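Local coordinates for conserved protein (Methanothermobacter thermautotrophicus, PDB 1I36), which is of unknown function but binds NADP and resembles the 3-hydroxyacid dehydrogenases in structure, which suggests an NADP-linked oxidoreductase, at residues Val11-Ala16 / Ala41-Val46; Trp174-Ala179 / Glu187-Met192; Glu221-Val226 / Thr240-Ile245. The protein carries 1 engineered substitution. One frame throughout, in Å; residues are numbered along the deposited sequence.

Contact 1: residues Val11-Ala16 / Ala41-Val46; sequences VAQTLA and ARTVGV. With NAP (NADP nicotinamide-adenine-dinucleotide phosphate), chain C.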
# COMPACT_ATOMS: atom_id res chain seq x y z
N VAL A 11 4.04 -30.03 0.47
CA VAL A 11 4.53 -29.50 1.75
C VAL A 11 5.21 -30.57 2.58
O VAL A 11 6.36 -30.41 2.99
CB VAL A 11 3.38 -28.90 2.55
CG1 VAL A 11 3.85 -28.55 3.97
CG2 VAL A 11 2.88 -27.66 1.81
N ALA A 12 4.52 -31.68 2.81
CA ALA A 12 5.06 -32.79 3.60
C ALA A 12 6.38 -33.30 3.03
O ALA A 12 7.33 -33.56 3.78
CB ALA A 12 4.04 -33.94 3.67
N GLN A 13 6.45 -33.47 1.71
CA GLN A 13 7.68 -33.95 1.08
C GLN A 13 8.85 -33.03 1.37
O GLN A 13 9.92 -33.48 1.76
CB GLN A 13 7.52 -34.07 -0.44
CG GLN A 13 8.80 -34.56 -1.16
CD GLN A 13 8.64 -34.69 -2.69
OE1 GLN A 13 7.71 -34.13 -3.28
NE2 GLN A 13 9.58 -35.39 -3.33
N THR A 14 8.64 -31.74 1.14
CA THR A 14 9.66 -30.73 1.36
C THR A 14 10.20 -30.75 2.79
O THR A 14 11.42 -30.82 2.99
CB THR A 14 9.10 -29.34 1.01
OG1 THR A 14 8.64 -29.36 -0.34
CG2 THR A 14 10.15 -28.28 1.17
N LEU A 15 9.30 -30.67 3.77
CA LEU A 15 9.68 -30.69 5.19
C LEU A 15 10.24 -32.03 5.62
O LEU A 15 11.24 -32.08 6.32
CB LEU A 15 8.45 -30.37 6.07
CG LEU A 15 7.79 -29.00 5.82
CD1 LEU A 15 6.56 -28.82 6.72
CD2 LEU A 15 8.80 -27.90 6.06
N ALA A 16 9.60 -33.13 5.23
CA ALA A 16 10.08 -34.45 5.61
C ALA A 16 11.50 -34.71 5.09
O ALA A 16 12.35 -35.23 5.80
CB ALA A 16 9.14 -35.53 5.12
N ALA A 41 6.46 -40.28 -1.05
CA ALA A 41 6.85 -40.94 0.19
C ALA A 41 8.06 -41.85 0.02
O ALA A 41 8.97 -41.87 0.86
CB ALA A 41 5.67 -41.74 0.75
N ARG A 42 8.08 -42.62 -1.06
CA ARG A 42 9.18 -43.54 -1.31
C ARG A 42 10.43 -42.84 -1.85
O ARG A 42 11.54 -43.33 -1.65
CB ARG A 42 8.71 -44.71 -2.19
CG ARG A 42 7.61 -45.48 -1.48
CD ARG A 42 7.21 -46.78 -2.14
NE ARG A 42 6.29 -47.49 -1.26
CZ ARG A 42 5.33 -48.32 -1.65
NH1 ARG A 42 5.14 -48.57 -2.94
NH2 ARG A 42 4.51 -48.85 -0.75
N THR A 43 10.24 -41.70 -2.52
CA THR A 43 11.37 -40.91 -3.03
C THR A 43 12.13 -40.33 -1.82
O THR A 43 13.37 -40.28 -1.81
CB THR A 43 10.89 -39.72 -3.91
OG1 THR A 43 10.31 -40.23 -5.11
CG2 THR A 43 12.06 -38.81 -4.28
N VAL A 44 11.37 -39.89 -0.81
CA VAL A 44 11.94 -39.33 0.41
C VAL A 44 12.49 -40.44 1.30
O VAL A 44 13.52 -40.26 1.95
CB VAL A 44 10.88 -38.49 1.20
CG1 VAL A 44 11.43 -38.05 2.57
CG2 VAL A 44 10.48 -37.26 0.40
N GLY A 45 11.83 -41.61 1.30
CA GLY A 45 12.27 -42.72 2.13
C GLY A 45 11.66 -42.70 3.53
O GLY A 45 12.31 -43.05 4.52
N VAL A 46 10.39 -42.33 3.60
CA VAL A 46 9.70 -42.27 4.88
C VAL A 46 9.32 -43.65 5.38
O VAL A 46 9.20 -44.59 4.61
CB VAL A 46 8.41 -41.41 4.80
CG1 VAL A 46 8.77 -39.97 4.42
CG2 VAL A 46 7.45 -41.99 3.79
PA NAP C . -0.86 -31.69 -2.15
O1A NAP C . -2.20 -31.17 -2.30
O2A NAP C . 0.47 -31.26 -2.55
O5B NAP C . -0.76 -32.71 -0.83
C5B NAP C . -1.86 -33.08 0.19
C4B NAP C . -1.67 -34.52 0.16
O4B NAP C . -2.76 -34.84 1.31
C3B NAP C . -2.29 -35.38 -0.49
O3B NAP C . -1.01 -35.82 -0.72
C2B NAP C . -3.23 -36.50 -0.38
O2B NAP C . -3.18 -37.74 -0.59
C1B NAP C . -3.40 -36.13 0.96
N9A NAP C . -4.81 -36.19 1.39
C8A NAP C . -6.06 -35.78 0.90
N7A NAP C . -7.04 -36.18 1.68
C5A NAP C . -6.44 -36.87 2.72
C6A NAP C . -6.95 -37.55 3.88
N6A NAP C . -8.26 -37.61 4.14
N1A NAP C . -6.04 -38.15 4.73
C2A NAP C . -4.71 -38.11 4.48
N3A NAP C . -4.15 -37.50 3.41
C4A NAP C . -5.08 -36.89 2.57
O3 NAP C . -0.89 -30.36 -1.14
PN NAP C . 0.29 -29.35 -0.47
O1N NAP C . 0.72 -28.36 -1.52
O2N NAP C . 1.28 -30.30 0.05
O5D NAP C . -0.26 -28.55 0.78
C5D NAP C . -0.72 -29.23 1.97
C4D NAP C . -1.41 -28.21 2.86
O4D NAP C . -0.63 -27.03 3.22
C3D NAP C . -2.72 -27.63 2.28
O3D NAP C . -3.81 -27.44 3.23
C2D NAP C . -2.33 -26.32 1.67
O2D NAP C . -3.39 -25.42 1.57
C1D NAP C . -1.18 -25.87 2.59
N1N NAP C . -0.21 -24.97 1.96
C2N NAP C . 0.52 -25.39 0.84
C3N NAP C . 1.45 -24.44 0.30
C7N NAP C . 2.28 -24.75 -0.86
O7N NAP C . 3.09 -23.92 -1.30
N7N NAP C . 2.20 -25.95 -1.49
C4N NAP C . 1.58 -23.18 0.91
C5N NAP C . 0.87 -22.79 1.99
C6N NAP C . -0.03 -23.69 2.52
P2B NAP C . -3.72 -38.16 -2.11
O1X NAP C . -2.73 -37.73 -3.14
O2X NAP C . -3.80 -39.58 -1.94
O3X NAP C . -4.96 -37.43 -2.30
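Ala-41 O is shared by two backbone donors where helix 35-44 ends: Gly-45 N at 2.9 Å and Val-46 N at 3.1 Å. Gly-45, with a positive phi of 89°, turns the chain out of the helix, and Val-44, the last helical residue, is left facing helix 10-21. There its two methyls divide the work. CG2 presses on Gln-13 CG at 3.5 Å, the tightest point between the segments, while CG1 lies 4.3 Å from Ala-16 CB, one helical turn further along. Gln-13 meets Val-44 with its aliphatic part, because CG stands anti to the backbone N (chi1 179°) and the chain runs on extended. Its amide is thereby carried past the valine, where NE2 only brushes the Thr-43 methyl and OE1 is hydrogen-bonded to Arg-40. These are the first two helices of a Rossmann fold, linked through strand 25-28 and packed on one side of the parallel part of the sheet; Ala-16 and Val-46 both touch Phe-8. Helix 10-21 follows the glycine-rich turn after strand 2-6, and its first turn holds the dinucleotide. Val-11 N donates to NADP O2N at 2.8 Å in a nearly straight bond (170° at the hydrogen), and Glu-10 N also bonds to the cofactor. The helix N-terminus would be expected to favour the negative pyrophosphate. Val-11 CG2 sits beside its own backbone N, and from there it touches the nicotinamide ring at C2N, 3.4 Å away.

Contact 2: residues Trp174-Ala179 / Glu187-Met192; sequences WETLTA and EDVLEM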
# COMPACT_ATOMS: atom_id res chain seq x y z
N TRP A 174 -2.34 -1.09 -9.49
CA TRP A 174 -2.86 -1.34 -10.83
C TRP A 174 -3.85 -0.28 -11.28
O TRP A 174 -3.74 0.25 -12.39
CB TRP A 174 -3.50 -2.72 -10.93
CG TRP A 174 -3.99 -3.00 -12.34
CD1 TRP A 174 -3.27 -3.52 -13.37
CD2 TRP A 174 -5.28 -2.72 -12.85
NE1 TRP A 174 -4.05 -3.59 -14.51
CE2 TRP A 174 -5.29 -3.10 -14.21
CE3 TRP A 174 -6.45 -2.20 -12.29
CZ2 TRP A 174 -6.41 -2.97 -15.01
CZ3 TRP A 174 -7.56 -2.07 -13.09
CH2 TRP A 174 -7.54 -2.45 -14.43
N GLU A 175 -4.85 0.02 -10.45
CA GLU A 175 -5.82 1.01 -10.84
C GLU A 175 -5.18 2.40 -11.02
O GLU A 175 -5.48 3.11 -11.99
CB GLU A 175 -6.99 1.08 -9.85
CG GLU A 175 -7.97 2.19 -10.18
CD GLU A 175 -9.33 2.01 -9.56
OE1 GLU A 175 -9.55 2.48 -8.43
OE2 GLU A 175 -10.20 1.42 -10.22
N THR A 176 -4.31 2.79 -10.09
CA THR A 176 -3.62 4.08 -10.16
C THR A 176 -2.78 4.20 -11.44
O THR A 176 -2.86 5.21 -12.15
CB THR A 176 -2.71 4.30 -8.94
OG1 THR A 176 -3.53 4.42 -7.78
CG2 THR A 176 -1.88 5.59 -9.07
N LEU A 177 -2.04 3.14 -11.78
CA LEU A 177 -1.18 3.15 -12.97
C LEU A 177 -1.93 3.01 -14.29
O LEU A 177 -1.46 3.49 -15.33
CB LEU A 177 -0.09 2.11 -12.85
CG LEU A 177 0.91 2.38 -11.73
CD1 LEU A 177 1.96 1.28 -11.71
CD2 LEU A 177 1.56 3.75 -11.92
N THR A 178 -3.07 2.34 -14.27
CA THR A 178 -3.87 2.19 -15.46
C THR A 178 -4.46 3.56 -15.81
O THR A 178 -4.51 3.94 -16.97
CB THR A 178 -4.97 1.11 -15.28
OG1 THR A 178 -4.33 -0.16 -15.12
CG2 THR A 178 -5.86 1.05 -16.52
N ALA A 179 -4.88 4.32 -14.80
CA ALA A 179 -5.40 5.65 -15.06
C ALA A 179 -4.24 6.51 -15.55
O ALA A 179 -4.40 7.24 -16.52
CB ALA A 179 -6.01 6.24 -13.80
N GLU A 187 5.06 6.60 -15.92
CA GLU A 187 6.43 6.71 -15.44
C GLU A 187 6.58 7.85 -14.44
O GLU A 187 7.28 7.73 -13.42
CB GLU A 187 7.40 6.94 -16.59
CG GLU A 187 7.76 5.69 -17.36
CD GLU A 187 8.35 4.59 -16.46
OE1 GLU A 187 9.05 4.92 -15.47
OE2 GLU A 187 8.11 3.41 -16.77
N ASP A 188 5.90 8.97 -14.73
CA ASP A 188 5.98 10.12 -13.83
C ASP A 188 5.38 9.74 -12.48
O ASP A 188 5.93 10.05 -11.43
CB ASP A 188 5.23 11.33 -14.42
CG ASP A 188 5.90 11.89 -15.67
OD1 ASP A 188 7.13 12.03 -15.69
OD2 ASP A 188 5.19 12.19 -16.64
N VAL A 189 4.23 9.08 -12.50
CA VAL A 189 3.63 8.68 -11.24
C VAL A 189 4.57 7.71 -10.52
O VAL A 189 4.83 7.88 -9.33
CB VAL A 189 2.25 8.05 -11.45
CG1 VAL A 189 1.69 7.53 -10.09
CG2 VAL A 189 1.29 9.14 -12.03
N LEU A 190 5.12 6.74 -11.23
CA LEU A 190 6.05 5.79 -10.59
C LEU A 190 7.25 6.49 -9.95
O LEU A 190 7.62 6.20 -8.81
CB LEU A 190 6.54 4.76 -11.60
CG LEU A 190 5.51 3.68 -11.86
CD1 LEU A 190 5.83 2.90 -13.14
CD2 LEU A 190 5.52 2.75 -10.63
N GLU A 191 7.82 7.46 -10.66
CA GLU A 191 8.97 8.19 -10.11
C GLU A 191 8.59 9.04 -8.94
O GLU A 191 9.38 9.21 -7.99
CB GLU A 191 9.65 9.06 -11.17
CG GLU A 191 10.40 8.27 -12.24
CD GLU A 191 11.06 9.19 -13.27
OE1 GLU A 191 11.54 10.27 -12.86
OE2 GLU A 191 11.07 8.83 -14.47
N MET A 192 7.39 9.61 -8.98
CA MET A 192 6.95 10.44 -7.86
C MET A 192 6.73 9.54 -6.66
O MET A 192 7.05 9.93 -5.55
CB MET A 192 5.70 11.27 -8.18
CG MET A 192 6.00 12.50 -9.05
SD MET A 192 7.46 13.51 -8.52
CE MET A 192 8.56 12.97 -9.69
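Leu-177 and Leu-190 meet at about a right angle, both branches of Leu-177 being used: CD2 lies 4.0 Å from Leu-190 CG, and CD1 is equally close to Leu-190 CD2. Leu-177 CD2 also faces Val-189 CG1 at 4.2 Å. That same valine methyl, anti to its backbone N (chi1 175°), takes Thr-176 CG2 on its flank. Thr-176 thus offers carbon to the contact, while its OG1 is hydrogen-bonded to Leu-172 O in its own helix. All four residues are buried. The segments belong to the long helix 154-182 and the short helix 186-194, which turns back on it in the all-helical C-terminal part of the protein; the axes of segments 174-179 and 187-192 come within 9.9 Å, their directions 136° apart, antiparallel but well splayed. Behind this layer, Thr-178 OG1 bonds to Trp-174 O at 2.8 Å, from above the carbonyl plane, and sits 3.2 Å over the centre of the indole ring. Trp-174 NE1 in turn reaches Gln-261 O. Further out, Asp-188 and Glu-191 both form salt bridges with Arg-148 of the second subunit, and the Glu-175 carboxylate accepts from Val-237 N and Met-238 N of that subunit.

Contact 3: residues Glu221-Val226 / Thr240-Ile245; sequences EEMKEV and TCIIRI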
# COMPACT_ATOMS: atom_id res chain seq x y z
N GLU A 221 -9.41 -15.92 -6.53
CA GLU A 221 -9.88 -16.99 -5.64
C GLU A 221 -9.31 -16.73 -4.24
O GLU A 221 -10.00 -16.87 -3.25
CB GLU A 221 -9.38 -18.37 -6.11
CG GLU A 221 -9.78 -18.85 -7.52
CD GLU A 221 -11.28 -18.87 -7.76
OE1 GLU A 221 -12.03 -19.35 -6.88
OE2 GLU A 221 -11.69 -18.40 -8.84
N GLU A 222 -8.03 -16.36 -4.19
CA GLU A 222 -7.37 -16.07 -2.93
C GLU A 222 -8.03 -14.92 -2.19
O GLU A 222 -8.15 -14.96 -0.97
CB GLU A 222 -5.90 -15.76 -3.14
CG GLU A 222 -5.00 -16.97 -3.36
CD GLU A 222 -3.57 -16.57 -3.74
OE1 GLU A 222 -3.39 -15.50 -4.35
OE2 GLU A 222 -2.62 -17.32 -3.44
N MET A 223 -8.49 -13.90 -2.93
CA MET A 223 -9.15 -12.76 -2.30
C MET A 223 -10.52 -13.11 -1.75
O MET A 223 -10.93 -12.53 -0.76
CB MET A 223 -9.27 -11.57 -3.25
CG MET A 223 -8.07 -10.64 -3.25
SD MET A 223 -7.62 -9.96 -1.63
CE MET A 223 -9.07 -9.44 -1.06
N LYS A 224 -11.22 -14.05 -2.38
CA LYS A 224 -12.53 -14.47 -1.87
C LYS A 224 -12.30 -15.08 -0.49
O LYS A 224 -13.06 -14.82 0.43
CB LYS A 224 -13.20 -15.49 -2.80
CG LYS A 224 -13.50 -14.92 -4.20
CD LYS A 224 -14.51 -15.76 -5.01
CE LYS A 224 -14.02 -17.19 -5.25
NZ LYS A 224 -14.90 -17.95 -6.20
N GLU A 225 -11.22 -15.84 -0.34
CA GLU A 225 -10.89 -16.47 0.95
C GLU A 225 -10.53 -15.41 1.96
O GLU A 225 -10.95 -15.49 3.11
CB GLU A 225 -9.71 -17.43 0.82
CG GLU A 225 -9.92 -18.56 -0.16
CD GLU A 225 -8.66 -19.41 -0.40
OE1 GLU A 225 -7.55 -19.08 0.11
OE2 GLU A 225 -8.79 -20.43 -1.12
N VAL A 226 -9.69 -14.45 1.56
CA VAL A 226 -9.30 -13.36 2.46
C VAL A 226 -10.54 -12.64 2.95
O VAL A 226 -10.65 -12.30 4.12
CB VAL A 226 -8.35 -12.33 1.75
CG1 VAL A 226 -8.34 -10.99 2.50
CG2 VAL A 226 -6.95 -12.88 1.66
N THR A 240 -14.16 -6.00 -1.22
CA THR A 240 -15.18 -5.90 -2.28
C THR A 240 -14.60 -5.21 -3.54
O THR A 240 -14.74 -5.71 -4.65
CB THR A 240 -16.39 -5.06 -1.82
OG1 THR A 240 -17.08 -5.74 -0.76
CG2 THR A 240 -17.37 -4.83 -2.95
N CYS A 241 -13.96 -4.06 -3.35
CA CYS A 241 -13.38 -3.33 -4.48
C CYS A 241 -12.15 -4.05 -5.01
O CYS A 241 -11.98 -4.18 -6.23
CB CYS A 241 -13.03 -1.90 -4.05
SG CYS A 241 -14.49 -0.89 -3.61
N ILE A 242 -11.32 -4.57 -4.11
CA ILE A 242 -10.12 -5.30 -4.52
C ILE A 242 -10.50 -6.49 -5.39
O ILE A 242 -9.85 -6.76 -6.40
CB ILE A 242 -9.27 -5.75 -3.29
CG1 ILE A 242 -8.67 -4.53 -2.57
CG2 ILE A 242 -8.12 -6.65 -3.72
CD1 ILE A 242 -8.14 -4.87 -1.16
N ILE A 243 -11.56 -7.20 -4.99
CA ILE A 243 -12.05 -8.37 -5.74
C ILE A 243 -12.50 -7.92 -7.15
O ILE A 243 -12.20 -8.58 -8.14
CB ILE A 243 -13.22 -9.08 -4.98
CG1 ILE A 243 -12.70 -10.23 -4.11
CG2 ILE A 243 -14.25 -9.66 -5.94
CD1 ILE A 243 -13.81 -10.91 -3.28
N ARG A 244 -13.17 -6.77 -7.23
CA ARG A 244 -13.59 -6.25 -8.53
C ARG A 244 -12.40 -6.01 -9.47
O ARG A 244 -12.49 -6.29 -10.67
CB ARG A 244 -14.42 -4.98 -8.36
CG ARG A 244 -15.74 -5.20 -7.63
CD ARG A 244 -16.66 -4.01 -7.78
NE ARG A 244 -16.91 -3.79 -9.20
CZ ARG A 244 -17.19 -2.62 -9.76
NH1 ARG A 244 -17.29 -1.51 -9.03
NH2 ARG A 244 -17.29 -2.54 -11.09
N ILE A 245 -11.26 -5.55 -8.93
CA ILE A 245 -10.07 -5.32 -9.74
C ILE A 245 -9.52 -6.67 -10.24
O ILE A 245 -9.19 -6.82 -11.42
CB ILE A 245 -8.93 -4.58 -8.96
CG1 ILE A 245 -9.33 -3.13 -8.64
CG2 ILE A 245 -7.63 -4.64 -9.73
CD1 ILE A 245 -9.43 -2.22 -9.84
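Met-223 folds itself round one methyl of Ile-242. Bends at chi2 and chi3 (-56° and -48°) curl the thioether so that SD lies 3.9 Å from Ile-242 CG2, with CG and CE each 4.0 Å from the same carbon; the two side chains cross at about a right angle. Ile-242 presents that methyl because CG2 stands anti to its backbone N. Closer to the backbone, Met-223 CB meets Ile-243 CG1 at 3.8 Å. This is the tight half of the contact, and it faces inward: Met-223 also rests on Lys-167 of helix 154-182 and on Phe-246.

The other half is looser and opens to solvent. Ile-243 CD1 lies across the base of Lys-224, 4.0 Å from CA and 4.1 Å from CG, touching only the root of the chain. From there the lysine bends at chi3 and leads away from Ile-243, and its NZ forms a salt bridge with Glu-221 OE1 on the preceding turn, a weak hydrogen bond at 3.3 Å. Away from the interface, Glu-225 OE1 bonds to Asn-89 ND2, whose residue binds NADP, so helix 216-231 reaches back to the cofactor domain. Cys-241 forms a disulfide with Cys-241 of the second subunit, while Ile-242 also packs on Met-238 there. The axes of segments 221-226 and 240-245 pass 9.7 Å apart with directions 171° from each other, so helices 216-231 and 238-249 make a nearly antiparallel helical hairpin here, part of the helical C-terminal domain expected of the 6-phosphogluconate dehydrogenase-like clan.

The three contacts follow one another along the chain, and contact 1 lies across the chain's centre from the other two. Its centre is about 45 Å from that of contact 2 and about 34 Å from that of contact 3. Contact 1 directly holds NADP, whereas contact 2 is remote from the cofactor. Contact 3 comes closer: the Lys-224 side chain is about 11 Å from that of Asn-89 in the binding site. Contacts 2 and 3, with centres about 22 Å apart, touch where Ile-245 CG2 packs 3.7 Å from Trp-174 CE3, joining helix 238-249 to helix 154-182. Both also meet the second subunit, so at least part of the dimer interface lies on the helical half.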